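Local structure of 7,8-dihydro-6-hydroxymethylpterin pyrophosphokinase-dihydropteroate synthase (Plasmodium falciparum, 6JWS) at the interface of chains A and B. The protein catalyses two successive steps of folate biosynthesis, pyrophosphorylation of 6-hydroxymethyl-7,8-dihydropterin by ATP and condensation of the product with 4-aminobenzoate to give 7,8-dihydropteroate. Numbering follows the deposited sequence. Chains: chain A/B, 7,8-dihydro-6-hydroxymethylpterin pyrophosphokinase-dihydropteroate synthase.

Contact 1: the interface of chains A and B. Residues chain A 661, 664-665, 668-669; chain B 691-692, 695.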
loop_
_atom_site.group_PDB
_atom_site.type_symbol
_atom_site.label_atom_id
_atom_site.label_comp_id
_atom_site.label_asym_id
_atom_site.label_seq_id
_atom_site.Cartn_x
_atom_site.Cartn_y
_atom_site.Cartn_z
ATOM N N LEU A 661 -9.100 -0.565 -26.564
ATOM C CA LEU A 661 -8.400 0.438 -25.783
ATOM C C LEU A 661 -9.033 0.495 -24.395
ATOM O O LEU A 661 -8.339 0.360 -23.390
ATOM C CB LEU A 661 -8.554 1.788 -26.490
ATOM C CG LEU A 661 -7.623 2.901 -26.011
ATOM C CD1 LEU A 661 -6.293 2.827 -26.756
ATOM C CD2 LEU A 661 -8.273 4.268 -26.197
ATOM N N GLN A 664 -8.410 -2.650 -22.490
ATOM C CA GLN A 664 -7.095 -2.782 -21.891
ATOM C C GLN A 664 -7.020 -1.934 -20.625
ATOM O O GLN A 664 -6.523 -2.409 -19.606
ATOM C CB GLN A 664 -5.971 -2.483 -22.889
ATOM C CG GLN A 664 -4.587 -2.740 -22.297
ATOM C CD GLN A 664 -3.483 -2.818 -23.322
ATOM O OE1 GLN A 664 -2.866 -3.863 -23.518
ATOM N NE2 GLN A 664 -3.234 -1.709 -23.998
ATOM N N LYS A 665 -7.534 -0.700 -20.696
ATOM C CA LYS A 665 -7.564 0.194 -19.542
ATOM C C LYS A 665 -8.265 -0.485 -18.363
ATOM O O LYS A 665 -7.795 -0.433 -17.233
ATOM C CB LYS A 665 -8.299 1.491 -19.877
ATOM C CG LYS A 665 -7.567 2.435 -20.816
ATOM C CD LYS A 665 -8.166 3.818 -20.723
ATOM C CE LYS A 665 -7.571 4.798 -21.710
ATOM N NZ LYS A 665 -8.146 6.156 -21.533
ATOM N N CYS A 668 -6.200 -3.186 -16.911
ATOM C CA CYS A 668 -5.102 -2.593 -16.169
ATOM C C CYS A 668 -5.607 -1.940 -14.882
ATOM O O CYS A 668 -4.958 -2.074 -13.844
ATOM C CB CYS A 668 -4.261 -1.660 -17.033
ATOM S SG CYS A 668 -3.418 -2.553 -18.370
ATOM N N GLY A 669 -6.775 -1.285 -14.947
ATOM C CA GLY A 669 -7.383 -0.725 -13.752
ATOM C C GLY A 669 -7.692 -1.811 -12.726
ATOM O O GLY A 669 -7.562 -1.598 -11.524
ATOM N N LEU B 691 -0.125 3.678 -21.299
ATOM C CA LEU B 691 -1.564 3.560 -21.121
ATOM C C LEU B 691 -1.840 2.643 -19.935
ATOM O O LEU B 691 -2.710 2.922 -19.119
ATOM C CB LEU B 691 -2.210 3.006 -22.397
ATOM C CG LEU B 691 -3.695 2.661 -22.258
ATOM C CD1 LEU B 691 -4.444 2.905 -23.575
ATOM C CD2 LEU B 691 -3.893 1.212 -21.761
ATOM N N GLU B 692 -1.104 1.533 -19.866
ATOM C CA GLU B 692 -1.303 0.561 -18.808
ATOM C C GLU B 692 -1.001 1.200 -17.445
ATOM O O GLU B 692 -1.775 1.075 -16.504
ATOM C CB GLU B 692 -0.409 -0.649 -19.078
ATOM C CG GLU B 692 -0.732 -1.382 -20.374
ATOM C CD GLU B 692 0.033 -0.937 -21.618
ATOM O OE1 GLU B 692 0.133 0.286 -21.873
ATOM O OE2 GLU B 692 0.555 -1.826 -22.330
ATOM N N SER B 695 -3.480 3.789 -16.263
ATOM C CA SER B 695 -4.746 3.204 -15.857
ATOM C C SER B 695 -4.643 2.793 -14.394
ATOM O O SER B 695 -5.584 3.013 -13.625
ATOM C CB SER B 695 -5.123 2.026 -16.719
ATOM O OG SER B 695 -5.242 2.421 -18.075
#
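A helix-on-helix interface joins the two dihydropteroate synthase domains: A:Leu661, A:Gln664, A:Lys665 and A:Cys668 of helix 659-680 receive B:Leu691, B:Glu692 and B:Ser695 of helix 690-704, contributing to the two-fold dimer of the deposited assembly, as expected for this family. B:Leu691, the main knob, loses 86 Å² of surface to chain A. Its CG lies anti to the backbone N (chi1 172°), which sends the two methyls out over the opposing helix. CD1 reaches CD1 of the poorly ordered A:Leu661 at 3.7 Å, while CD2 rests against A:Gln664, 3.7 Å from the amide nitrogen NE2, and also 4.0 Å from CG of A:Lys665. The extended lysine chain passes the leucine at about a right angle. Next to it, the A:Gln664 amide is stacked loosely on the B:Glu692 carboxylate, with planes 18° apart and NE2 4.1 Å from the glutamate CD. SG of A:Cys668 presses on the aliphatic part of that glutamate, 3.6 Å from CB. One turn on, the hydroxyl OG of B:Ser695 turns back to the carbonyl O of B:Leu691 (2.8 Å) yet also packs on CA of A:Lys665 (3.5 Å); CB faces CB of A:Cys668 at 3.8 Å. The patch gives the dimer a packed aliphatic seam with an amide-carboxylate stack beside it.

Contact 2: the interface of chains A and B. Residues chain A 612, 615-616, 668-669; chain B 695, 698-699.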
loop_
_atom_site.group_PDB
_atom_site.type_symbol
_atom_site.label_atom_id
_atom_site.label_comp_id
_atom_site.label_asym_id
_atom_site.label_seq_id
_atom_site.Cartn_x
_atom_site.Cartn_y
_atom_site.Cartn_z
ATOM N N ILE A 612 -14.537 0.720 -12.853
ATOM C CA ILE A 612 -13.120 0.905 -13.140
ATOM C C ILE A 612 -12.919 2.041 -14.151
ATOM O O ILE A 612 -12.119 2.956 -13.900
ATOM C CB ILE A 612 -12.469 -0.413 -13.600
ATOM C CG1 ILE A 612 -12.564 -1.495 -12.514
ATOM C CG2 ILE A 612 -11.031 -0.165 -14.038
ATOM C CD1 ILE A 612 -12.001 -2.852 -12.930
ATOM N N CYS A 615 -12.956 5.520 -13.052
ATOM C CA CYS A 615 -11.815 6.069 -12.328
ATOM C C CYS A 615 -10.901 6.820 -13.296
ATOM O O CYS A 615 -10.047 7.594 -12.889
ATOM C CB CYS A 615 -10.980 4.965 -11.698
ATOM S SG CYS A 615 -11.820 4.058 -10.377
ATOM N N MET A 616 -11.095 6.603 -14.591
ATOM C CA MET A 616 -10.083 7.031 -15.532
ATOM C C MET A 616 -10.340 8.404 -16.136
ATOM O O MET A 616 -11.482 8.822 -16.338
ATOM C CB MET A 616 -9.734 5.934 -16.535
ATOM C CG MET A 616 -8.709 5.042 -15.857
ATOM S SD MET A 616 -8.727 3.414 -16.451
ATOM C CE MET A 616 -8.458 2.488 -14.948
ATOM N N CYS A 668 -6.200 -3.186 -16.911
ATOM C CA CYS A 668 -5.102 -2.593 -16.169
ATOM C C CYS A 668 -5.607 -1.940 -14.882
ATOM O O CYS A 668 -4.958 -2.074 -13.844
ATOM C CB CYS A 668 -4.261 -1.660 -17.033
ATOM S SG CYS A 668 -3.418 -2.553 -18.370
ATOM N N GLY A 669 -6.775 -1.285 -14.947
ATOM C CA GLY A 669 -7.383 -0.725 -13.752
ATOM C C GLY A 669 -7.692 -1.811 -12.726
ATOM O O GLY A 669 -7.562 -1.598 -11.524
ATOM N N SER B 695 -3.480 3.789 -16.263
ATOM C CA SER B 695 -4.746 3.204 -15.857
ATOM C C SER B 695 -4.643 2.793 -14.394
ATOM O O SER B 695 -5.584 3.013 -13.625
ATOM C CB SER B 695 -5.123 2.026 -16.719
ATOM O OG SER B 695 -5.242 2.421 -18.075
ATOM N N ASP B 698 -4.461 5.898 -12.094
ATOM C CA ASP B 698 -5.753 6.577 -12.033
ATOM C C ASP B 698 -6.660 5.930 -10.989
ATOM O O ASP B 698 -7.328 6.637 -10.252
ATOM C CB ASP B 698 -6.459 6.618 -13.390
ATOM C CG ASP B 698 -5.933 7.711 -14.321
ATOM O OD1 ASP B 698 -5.126 8.552 -13.853
ATOM O OD2 ASP B 698 -6.339 7.720 -15.520
ATOM N N VAL B 699 -6.671 4.592 -10.937
ATOM C CA VAL B 699 -7.511 3.841 -10.024
ATOM C C VAL B 699 -6.964 3.967 -8.603
ATOM O O VAL B 699 -7.747 4.107 -7.669
ATOM C CB VAL B 699 -7.582 2.362 -10.444
ATOM C CG1 VAL B 699 -8.214 1.478 -9.371
ATOM C CG2 VAL B 699 -8.268 2.188 -11.785
#
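The stretch that follows the short helix 610-613 carries A:Cys615 and A:Met616 against B:Asp698 and B:Val699, on a face of helix 690-704 in the synthase domain of the other chain; the backbone of A:Gly669, from helix 659-680, closes the far side. A:Met616 runs along the face of helix 690-704 that is turned to chain A and touches it in steps. Its CG sits over the start of the B:Asp698 side chain, 3.7 Å from CB and 3.6 Å from the carboxylate oxygen OD2. Further out, the thioether SD passes B:Ser695 at 3.9 Å from CB. A bend at chi3 (-141°) then turns the terminal methyl CE inward towards B:Val699; the modelled separation there is too short to be trusted, so only the general direction is meaningful. B:Val699 fits between the two chain A segments. With CG1 anti to the backbone N (chi1 168°), CG2 points between them and meets CB of A:Cys615 at 3.9 Å on one flank. The opposite flank is helical backbone: since A:Gly669 has no side chain, the valine can come right up to its main chain. CG2 of B:Val699 lies 3.6 Å from CA of A:Gly669, and CG1 lies 3.8 Å from the carbonyl O of that glycine.

Contact 3: the interface of chains A and B. Residues chain A 667, 671, 691-692; chain B 645-646, 664, 668.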
loop_
_atom_site.group_PDB
_atom_site.type_symbol
_atom_site.label_atom_id
_atom_site.label_comp_id
_atom_site.label_asym_id
_atom_site.label_seq_id
_atom_site.Cartn_x
_atom_site.Cartn_y
_atom_site.Cartn_z
ATOM N N ILE A 667 -8.693 -3.802 -17.925
ATOM C CA ILE A 667 -7.904 -4.880 -17.369
ATOM C C ILE A 667 -6.837 -4.279 -16.450
ATOM O O ILE A 667 -6.642 -4.776 -15.334
ATOM C CB ILE A 667 -7.310 -5.736 -18.499
ATOM C CG1 ILE A 667 -8.420 -6.500 -19.225
ATOM C CG2 ILE A 667 -6.191 -6.647 -17.984
ATOM C CD1 ILE A 667 -7.941 -7.218 -20.489
ATOM N N LEU A 671 -5.900 -4.470 -12.328
ATOM C CA LEU A 671 -4.610 -4.856 -11.757
ATOM C C LEU A 671 -4.198 -3.916 -10.624
ATOM O O LEU A 671 -3.550 -4.350 -9.674
ATOM C CB LEU A 671 -3.545 -4.985 -12.853
ATOM C CG LEU A 671 -3.816 -6.096 -13.876
ATOM C CD1 LEU A 671 -2.776 -6.082 -14.999
ATOM C CD2 LEU A 671 -3.882 -7.472 -13.213
ATOM N N LEU A 691 -3.513 -14.851 -15.634
ATOM C CA LEU A 691 -2.069 -14.711 -15.799
ATOM C C LEU A 691 -1.626 -13.329 -15.313
ATOM O O LEU A 691 -0.671 -13.217 -14.560
ATOM C CB LEU A 691 -1.670 -14.930 -17.269
ATOM C CG LEU A 691 -0.184 -14.704 -17.602
ATOM C CD1 LEU A 691 0.328 -15.684 -18.650
ATOM C CD2 LEU A 691 0.058 -13.289 -18.087
ATOM N N GLU A 692 -2.360 -12.288 -15.720
ATOM C CA GLU A 692 -2.008 -10.910 -15.424
ATOM C C GLU A 692 -2.050 -10.662 -13.912
ATOM O O GLU A 692 -1.177 -9.977 -13.378
ATOM C CB GLU A 692 -2.922 -9.958 -16.205
ATOM C CG GLU A 692 -2.775 -10.031 -17.725
ATOM C CD GLU A 692 -3.485 -11.194 -18.431
ATOM O OE1 GLU A 692 -4.015 -12.104 -17.741
ATOM O OE2 GLU A 692 -3.463 -11.236 -19.681
ATOM N N HIS B 645 -6.354 -13.332 -23.377
ATOM C CA HIS B 645 -5.270 -12.340 -23.118
ATOM C C HIS B 645 -5.370 -11.162 -24.082
ATOM O O HIS B 645 -5.246 -11.329 -25.294
ATOM C CB HIS B 645 -3.878 -12.987 -23.193
ATOM C CG HIS B 645 -3.722 -14.175 -22.310
ATOM N ND1 HIS B 645 -3.684 -14.069 -20.933
ATOM C CD2 HIS B 645 -3.612 -15.491 -22.596
ATOM C CE1 HIS B 645 -3.549 -15.271 -20.410
ATOM N NE2 HIS B 645 -3.507 -16.162 -21.408
ATOM N N ASN B 646 -5.593 -9.974 -23.513
ATOM C CA ASN B 646 -5.397 -8.707 -24.200
ATOM C C ASN B 646 -3.918 -8.329 -24.077
ATOM O O ASN B 646 -3.491 -7.862 -23.021
ATOM C CB ASN B 646 -6.345 -7.648 -23.626
ATOM C CG ASN B 646 -6.245 -6.293 -24.294
ATOM O OD1 ASN B 646 -7.235 -5.781 -24.814
ATOM N ND2 ASN B 646 -5.070 -5.683 -24.260
ATOM N N GLN B 664 3.831 -10.669 -21.405
ATOM C CA GLN B 664 2.628 -10.282 -20.691
ATOM C C GLN B 664 2.923 -10.240 -19.193
ATOM O O GLN B 664 2.628 -9.245 -18.539
ATOM C CB GLN B 664 1.471 -11.221 -21.055
ATOM C CG GLN B 664 0.112 -10.772 -20.522
ATOM C CD GLN B 664 -0.527 -9.677 -21.342
ATOM O OE1 GLN B 664 0.121 -9.019 -22.149
ATOM N NE2 GLN B 664 -1.824 -9.485 -21.159
ATOM N N CYS B 668 2.852 -6.896 -16.782
ATOM C CA CYS B 668 1.983 -6.910 -15.612
ATOM C C CYS B 668 2.796 -6.872 -14.319
ATOM O O CYS B 668 2.430 -6.162 -13.389
ATOM C CB CYS B 668 1.023 -8.090 -15.635
ATOM S SG CYS B 668 -0.069 -7.975 -17.070
HETATM O O HOH W 1 -5.890 -10.207 -20.781
#
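The carboxylate oxygen OE2 of A:Glu692 is gripped from two directions by B:Gln664 and B:His645. The amide nitrogen NE2 of B:Gln664 donates at 2.8 Å to the anti lone pair of OE2; the bond is nearly straight (164° at H) and lies close to the amide plane, although amide and carboxylate planes stand 81° apart. From the syn side, ND1 of the poorly ordered B:His645 donates at 3.1 Å, in its ring plane but 22° out of the carboxylate plane. A water adds a bridge, 2.9 Å from OE2 of A:Glu692, that leads to the backbone N of B:Asn646, itself poorly ordered. Two N-H donors on one oxygen would be expected to favour the charged carboxylate.

Further out, a bend at chi2 carries the B:Gln664 amide to the glutamate, and a second NE2 bond, to the carbonyl O of B:Asn646 at 3.0 Å, would help to fix its rotation. The glutamate stem is supported by the thiol of B:Cys668, with SG 3.6 Å from CB of A:Glu692. CD2 of A:Leu691 packs on CG of B:Gln664 at 3.5 Å. The site gives the dimer a polar connection that ties helix 690-704 to helix 657-680 through B:Gln664, with less certain links to the 645-646 segment.

Contacts 1 and 2 adjoin, their C-alpha centres about 7 Å apart, and share A:Cys668, A:Gly669 and B:Ser695, so helix 690-704 of chain B follows one continuous track over chain A. Contact 3 lies about 10 Å from contact 1 and 14 Å from contact 2. It is partly the two-fold counterpart of contact 1, pairing A:Leu691 and A:Glu692 with B:Gln664 and B:Cys668. The glutamate-glutamine geometry differs, however: stacked in contact 1, hydrogen-bonded in contact 3. The two copies of this pair are thus arranged differently in the crystal, and the two-fold is not exact in side-chain detail here.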